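Local coordinates for collagen adhesin protein (Enterococcus faecalis, PDB 2Z1P) that probably binds host collagen through the Collagen Hug mechanism, as the ligand-binding part of a cell-wall-anchored surface adhesin, at residues Asp26-Tyr31 with Ala136-Thr141; Ile56-Pro61 with Phe110-Lys115. All coordinates share one frame; numbering follows the deposited sequence.

Contact 1: residues Asp26-Tyr31 with Ala136-Thr141; sequences DHTTLY and ATQRLT
Thr-28 and Leu-140 meet almost at right angles: the Thr-28 methyl CG2 lies 3.5 Å from the Leu-140 branch CD1, while Thr-28 CB sits 3.7 Å from the carbonyl oxygen of Arg-139. Thr-28 therefore turns its carbon atoms, not OG1, to segment 136-141. Leu-30 approaches the same leucine through one branch, its CD2 standing 4.2 Å from Leu-140 CG, and the two buried leucines lie on one side of the backbone pair. Thr-29 and Thr-141 stand together on the other side. Thr-29 CG2 is anti to its own backbone N, which puts that methyl beside its own carbonyl carbon, and it comes 3.8 Å from Thr-141 O.

Two backbone bonds fix this register. Thr-141 N gives a nearly straight bond to Thr-28 O (3.0 Å, 169° at the hydrogen), and Thr-141 O receives Leu-30 N at 2.7 Å in a more bent bond (142°), the donor being tilted from the carbonyl plane. Thr-29 CA adds a CA-H...O contact of 3.3 Å to Thr-141 O. Thr-141 therefore bonds to the residues before and after Thr-29, the signature of a parallel bridge, and the pairing runs on through a backbone bond between Leu-30 and Glu-143. Just upstream, His-27 is clamped between Asp-26 and Glu-34, which take its two ring nitrogens.

On its other edge strand 138-143 pairs antiparallel with 125-129, where Leu-140 also touches Ile-127. Strand 20-25 pairs antiparallel with 35-43, whereas 29-31 runs parallel to 138-143, a change of sheet that resembles the A-to-A' switch beside strand G of variable-type immunoglobulin folds, here in the N-terminal Ig-like domain of the adhesin.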
loop_
_atom_site.group_PDB
_atom_site.type_symbol
_atom_site.label_atom_id
_atom_site.label_comp_id
_atom_site.label_asym_id
_atom_site.label_seq_id
_atom_site.Cartn_x
_atom_site.Cartn_y
_atom_site.Cartn_z
ATOM N N ASP A 26 -14.826 3.463 -1.514
ATOM C CA ASP A 26 -15.276 2.093 -1.730
ATOM C C ASP A 26 -16.243 1.637 -0.636
ATOM O O ASP A 26 -17.384 1.273 -0.926
ATOM C CB ASP A 26 -14.093 1.147 -1.801
ATOM C CG ASP A 26 -14.512 -0.251 -2.165
ATOM O OD1 ASP A 26 -15.062 -0.435 -3.276
ATOM O OD2 ASP A 26 -14.302 -1.165 -1.340
ATOM N N HIS A 27 -15.789 1.640 0.616
ATOM C CA HIS A 27 -16.653 1.272 1.734
ATOM C C HIS A 27 -16.530 2.362 2.802
ATOM O O HIS A 27 -15.488 2.998 2.924
ATOM C CB HIS A 27 -16.264 -0.091 2.300
ATOM C CG HIS A 27 -14.799 -0.244 2.545
ATOM N ND1 HIS A 27 -13.890 -0.421 1.528
ATOM C CD2 HIS A 27 -14.081 -0.222 3.695
ATOM C CE1 HIS A 27 -12.671 -0.504 2.037
ATOM N NE2 HIS A 27 -12.761 -0.386 3.349
ATOM N N THR A 28 -17.595 2.583 3.569
ATOM C CA THR A 28 -17.597 3.625 4.596
ATOM C C THR A 28 -17.173 3.201 6.005
ATOM O O THR A 28 -17.352 3.946 6.967
ATOM C CB THR A 28 -18.981 4.328 4.661
ATOM O OG1 THR A 28 -20.025 3.363 4.479
ATOM C CG2 THR A 28 -19.079 5.411 3.583
ATOM N N THR A 29 -16.610 2.005 6.123
ATOM C CA THR A 29 -16.120 1.527 7.408
ATOM C C THR A 29 -14.613 1.315 7.252
ATOM O O THR A 29 -14.176 0.383 6.571
ATOM C CB THR A 29 -16.784 0.206 7.818
ATOM O OG1 THR A 29 -18.200 0.400 7.973
ATOM C CG2 THR A 29 -16.188 -0.283 9.125
ATOM N N LEU A 30 -13.826 2.194 7.869
ATOM C CA LEU A 30 -12.372 2.121 7.791
ATOM C C LEU A 30 -11.725 1.567 9.056
ATOM O O LEU A 30 -12.348 1.502 10.119
ATOM C CB LEU A 30 -11.768 3.513 7.540
ATOM C CG LEU A 30 -12.172 4.409 6.369
ATOM C CD1 LEU A 30 -12.294 3.574 5.110
ATOM C CD2 LEU A 30 -13.482 5.094 6.681
ATOM N N TYR A 31 -10.457 1.180 8.927
ATOM C CA TYR A 31 -9.675 0.682 10.048
ATOM C C TYR A 31 -8.456 1.581 10.178
ATOM O O TYR A 31 -7.893 2.034 9.188
ATOM C CB TYR A 31 -9.271 -0.796 9.851
ATOM C CG TYR A 31 -8.380 -1.137 8.664
ATOM C CD1 TYR A 31 -7.002 -0.882 8.684
ATOM C CD2 TYR A 31 -8.917 -1.760 7.527
ATOM C CE1 TYR A 31 -6.182 -1.245 7.595
ATOM C CE2 TYR A 31 -8.107 -2.123 6.441
ATOM C CZ TYR A 31 -6.748 -1.861 6.483
ATOM O OH TYR A 31 -5.971 -2.199 5.405
ATOM N N ALA A 136 -23.885 14.868 -0.593
ATOM C CA ALA A 136 -24.355 14.247 0.634
ATOM C C ALA A 136 -23.283 14.112 1.717
ATOM O O ALA A 136 -22.091 13.984 1.435
ATOM C CB ALA A 136 -24.954 12.872 0.328
ATOM N N THR A 137 -23.734 14.166 2.963
ATOM C CA THR A 137 -22.864 14.018 4.117
ATOM C C THR A 137 -22.800 12.517 4.402
ATOM O O THR A 137 -23.833 11.864 4.553
ATOM C CB THR A 137 -23.450 14.741 5.348
ATOM O OG1 THR A 137 -23.446 16.155 5.121
ATOM C CG2 THR A 137 -22.645 14.422 6.590
ATOM N N GLN A 138 -21.594 11.968 4.476
ATOM C CA GLN A 138 -21.448 10.551 4.713
ATOM C C GLN A 138 -20.998 10.184 6.112
ATOM O O GLN A 138 -20.159 10.852 6.712
ATOM C CB GLN A 138 -20.480 9.975 3.707
ATOM C CG GLN A 138 -20.839 10.328 2.305
ATOM C CD GLN A 138 -19.840 9.778 1.330
ATOM O OE1 GLN A 138 -19.184 10.524 0.612
ATOM N NE2 GLN A 138 -19.709 8.459 1.303
ATOM N N ARG A 139 -21.576 9.098 6.608
ATOM C CA ARG A 139 -21.284 8.549 7.918
ATOM C C ARG A 139 -20.099 7.592 7.796
ATOM O O ARG A 139 -20.251 6.446 7.377
ATOM C CB ARG A 139 -22.504 7.791 8.428
ATOM C CG ARG A 139 -22.226 6.851 9.576
ATOM C CD ARG A 139 -22.617 7.469 10.897
ATOM N NE ARG A 139 -24.062 7.656 11.036
ATOM C CZ ARG A 139 -24.955 6.673 10.968
ATOM N NH1 ARG A 139 -24.558 5.420 10.750
ATOM N NH2 ARG A 139 -26.245 6.939 11.140
ATOM N N LEU A 140 -18.915 8.076 8.150
ATOM C CA LEU A 140 -17.698 7.272 8.104
ATOM C C LEU A 140 -17.370 6.739 9.499
ATOM O O LEU A 140 -17.380 7.476 10.482
ATOM C CB LEU A 140 -16.533 8.111 7.565
ATOM C CG LEU A 140 -16.325 8.138 6.050
ATOM C CD1 LEU A 140 -17.647 8.125 5.314
ATOM C CD2 LEU A 140 -15.526 9.365 5.701
ATOM N N THR A 141 -17.076 5.450 9.574
ATOM C CA THR A 141 -16.780 4.823 10.843
ATOM C C THR A 141 -15.388 4.193 10.814
ATOM O O THR A 141 -15.113 3.272 10.043
ATOM C CB THR A 141 -17.843 3.739 11.165
ATOM O OG1 THR A 141 -19.128 4.187 10.724
ATOM C CG2 THR A 141 -17.926 3.478 12.661
#

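Contact 2: residues Ile56-Pro61 with Phe110-Lys115; sequences ITLTLP and FSFGIK
The phenyl rings of Phe-110 and Phe-112 meet the 56-61 side chains at their edges or obliquely, and no atom of that segment sits squarely on either face. At the edge of Phe-110, near the ring plane, Ile-56 CG1 lies 4.2 Å from CE2. Phe-112 is met likewise at its edge by Leu-60, whose CD2 is 3.8 Å from both CE2 and CZ of the ring. Leu-58 comes between the two and serves both, its CD1 reaching Phe-110 CZ at 4.2 Å and its CD2 reaching Phe-112 CE1 at 4.4 Å, each obliquely.

Both phenylalanines hold CG between the backbone N and the carbonyl carbon (chi1 73° and 66°), a crowded position that projects the rings across the gap, where they slide past the aliphatic chains coming the opposite way. The backbones stay well apart, with 11.0 Å between Leu-58 CA and Phe-112 CA, which is the spacing of two facing sheets and rules out direct pairing.

Strand 57-59 is paired with 91-95, whose Val-92 touches both rings and whose Ala-94 touches Phe-110. Strand 107-116 lies between 35-43 and 64-66 in the opposing sheet, and Leu-58 extends to Val-40 there. Strand 84-87 adds Val-85 against Phe-110 and Ile-87 against Phe-112, so both rings lie in the interior of the sandwich.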
loop_
_atom_site.group_PDB
_atom_site.type_symbol
_atom_site.label_atom_id
_atom_site.label_comp_id
_atom_site.label_asym_id
_atom_site.label_seq_id
_atom_site.Cartn_x
_atom_site.Cartn_y
_atom_site.Cartn_z
ATOM N N ILE A 56 -12.619 22.930 -8.129
ATOM C CA ILE A 56 -13.356 21.981 -7.293
ATOM C C ILE A 56 -12.380 21.478 -6.218
ATOM O O ILE A 56 -11.591 20.567 -6.452
ATOM C CB ILE A 56 -13.940 20.801 -8.142
ATOM C CG1 ILE A 56 -13.858 19.477 -7.381
ATOM C CG2 ILE A 56 -13.199 20.683 -9.446
ATOM C CD1 ILE A 56 -14.582 19.474 -6.071
ATOM N N THR A 57 -12.439 22.107 -5.046
ATOM C CA THR A 57 -11.569 21.781 -3.918
ATOM C C THR A 57 -12.299 21.120 -2.739
ATOM O O THR A 57 -13.368 21.576 -2.324
ATOM C CB THR A 57 -10.833 23.059 -3.417
ATOM O OG1 THR A 57 -10.381 22.868 -2.073
ATOM C CG2 THR A 57 -11.751 24.267 -3.469
ATOM N N LEU A 58 -11.703 20.040 -2.217
ATOM C CA LEU A 58 -12.243 19.264 -1.091
ATOM C C LEU A 58 -11.444 19.453 0.183
ATOM O O LEU A 58 -10.219 19.548 0.152
ATOM C CB LEU A 58 -12.245 17.764 -1.399
ATOM C CG LEU A 58 -13.343 17.158 -2.263
ATOM C CD1 LEU A 58 -13.067 17.438 -3.727
ATOM C CD2 LEU A 58 -13.396 15.661 -2.007
ATOM N N THR A 59 -12.152 19.484 1.305
ATOM C CA THR A 59 -11.530 19.636 2.614
ATOM C C THR A 59 -11.720 18.330 3.386
ATOM O O THR A 59 -12.844 17.859 3.569
ATOM C CB THR A 59 -12.138 20.845 3.381
ATOM O OG1 THR A 59 -12.033 20.627 4.792
ATOM C CG2 THR A 59 -13.587 21.052 3.007
ATOM N N LEU A 60 -10.602 17.757 3.827
ATOM C CA LEU A 60 -10.579 16.475 4.526
ATOM C C LEU A 60 -10.743 16.516 6.046
ATOM O O LEU A 60 -10.299 17.455 6.707
ATOM C CB LEU A 60 -9.269 15.751 4.194
ATOM C CG LEU A 60 -8.812 15.727 2.723
ATOM C CD1 LEU A 60 -7.427 15.101 2.634
ATOM C CD2 LEU A 60 -9.792 14.956 1.860
ATOM N N PRO A 61 -11.379 15.474 6.615
ATOM C CA PRO A 61 -11.628 15.324 8.049
ATOM C C PRO A 61 -10.302 15.082 8.743
ATOM O O PRO A 61 -9.389 14.494 8.166
ATOM C CB PRO A 61 -12.510 14.079 8.128
ATOM C CG PRO A 61 -13.106 13.975 6.780
ATOM C CD PRO A 61 -11.980 14.353 5.880
ATOM N N PHE A 110 -11.468 12.146 -10.606
ATOM C CA PHE A 110 -10.103 12.087 -10.121
ATOM C C PHE A 110 -10.086 11.415 -8.764
ATOM O O PHE A 110 -10.833 11.789 -7.865
ATOM C CB PHE A 110 -9.466 13.492 -10.087
ATOM C CG PHE A 110 -9.965 14.398 -8.986
ATOM C CD1 PHE A 110 -9.522 14.242 -7.674
ATOM C CD2 PHE A 110 -10.808 15.472 -9.277
ATOM C CE1 PHE A 110 -9.903 15.146 -6.667
ATOM C CE2 PHE A 110 -11.196 16.381 -8.274
ATOM C CZ PHE A 110 -10.738 16.215 -6.970
ATOM N N SER A 111 -9.263 10.378 -8.650
ATOM C CA SER A 111 -9.126 9.627 -7.411
ATOM C C SER A 111 -7.841 10.061 -6.722
ATOM O O SER A 111 -6.860 10.398 -7.392
ATOM C CB SER A 111 -9.037 8.127 -7.698
ATOM O OG SER A 111 -10.100 7.697 -8.526
ATOM N N PHE A 112 -7.862 10.079 -5.390
ATOM C CA PHE A 112 -6.684 10.406 -4.599
ATOM C C PHE A 112 -6.693 9.461 -3.397
ATOM O O PHE A 112 -7.734 8.887 -3.060
ATOM C CB PHE A 112 -6.660 11.881 -4.164
ATOM C CG PHE A 112 -7.751 12.268 -3.210
ATOM C CD1 PHE A 112 -9.052 12.475 -3.659
ATOM C CD2 PHE A 112 -7.470 12.461 -1.859
ATOM C CE1 PHE A 112 -10.068 12.875 -2.768
ATOM C CE2 PHE A 112 -8.475 12.858 -0.965
ATOM C CZ PHE A 112 -9.777 13.066 -1.421
ATOM N N GLY A 113 -5.529 9.274 -2.776
ATOM C CA GLY A 113 -5.433 8.364 -1.653
ATOM C C GLY A 113 -5.289 9.040 -0.320
ATOM O O GLY A 113 -4.678 10.102 -0.222
ATOM N N ILE A 114 -5.881 8.423 0.702
ATOM C CA ILE A 114 -5.820 8.923 2.070
ATOM C C ILE A 114 -5.385 7.752 2.918
ATOM O O ILE A 114 -5.350 6.611 2.455
ATOM C CB ILE A 114 -7.212 9.398 2.625
ATOM C CG1 ILE A 114 -8.213 8.245 2.601
ATOM C CG2 ILE A 114 -7.748 10.574 1.845
ATOM C CD1 ILE A 114 -8.287 7.498 3.912
ATOM N N LYS A 115 -5.048 8.048 4.161
ATOM C CA LYS A 115 -4.657 7.027 5.108
ATOM C C LYS A 115 -5.377 7.406 6.379
ATOM O O LYS A 115 -5.201 8.507 6.891
ATOM C CB LYS A 115 -3.139 6.997 5.317
ATOM C CG LYS A 115 -2.492 8.253 5.855
ATOM C CD LYS A 115 -1.035 7.932 6.152
ATOM C CE LYS A 115 -0.318 9.029 6.927
ATOM N NZ LYS A 115 -0.023 10.216 6.089
#

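How the contacts relate
Both contacts belong to the same N-terminal Ig-like domain, and contact 2 is nested in sequence inside the loop that contact 1 closes. Their centres are 14 Å apart and their nearest atoms about 5 Å, so they do not touch. Contact 1 is partly buried: neighbouring strands are joined edge to edge through backbone polar atoms, with leucines on one side and more exposed threonines on the other. Contact 2 is buried and wholly apolar, side chain to side chain between opposing sheets. Phe-131 links their surroundings, touching Gln-138 and Leu-140 of contact 1 and Leu-58 and Pro-61 of contact 2.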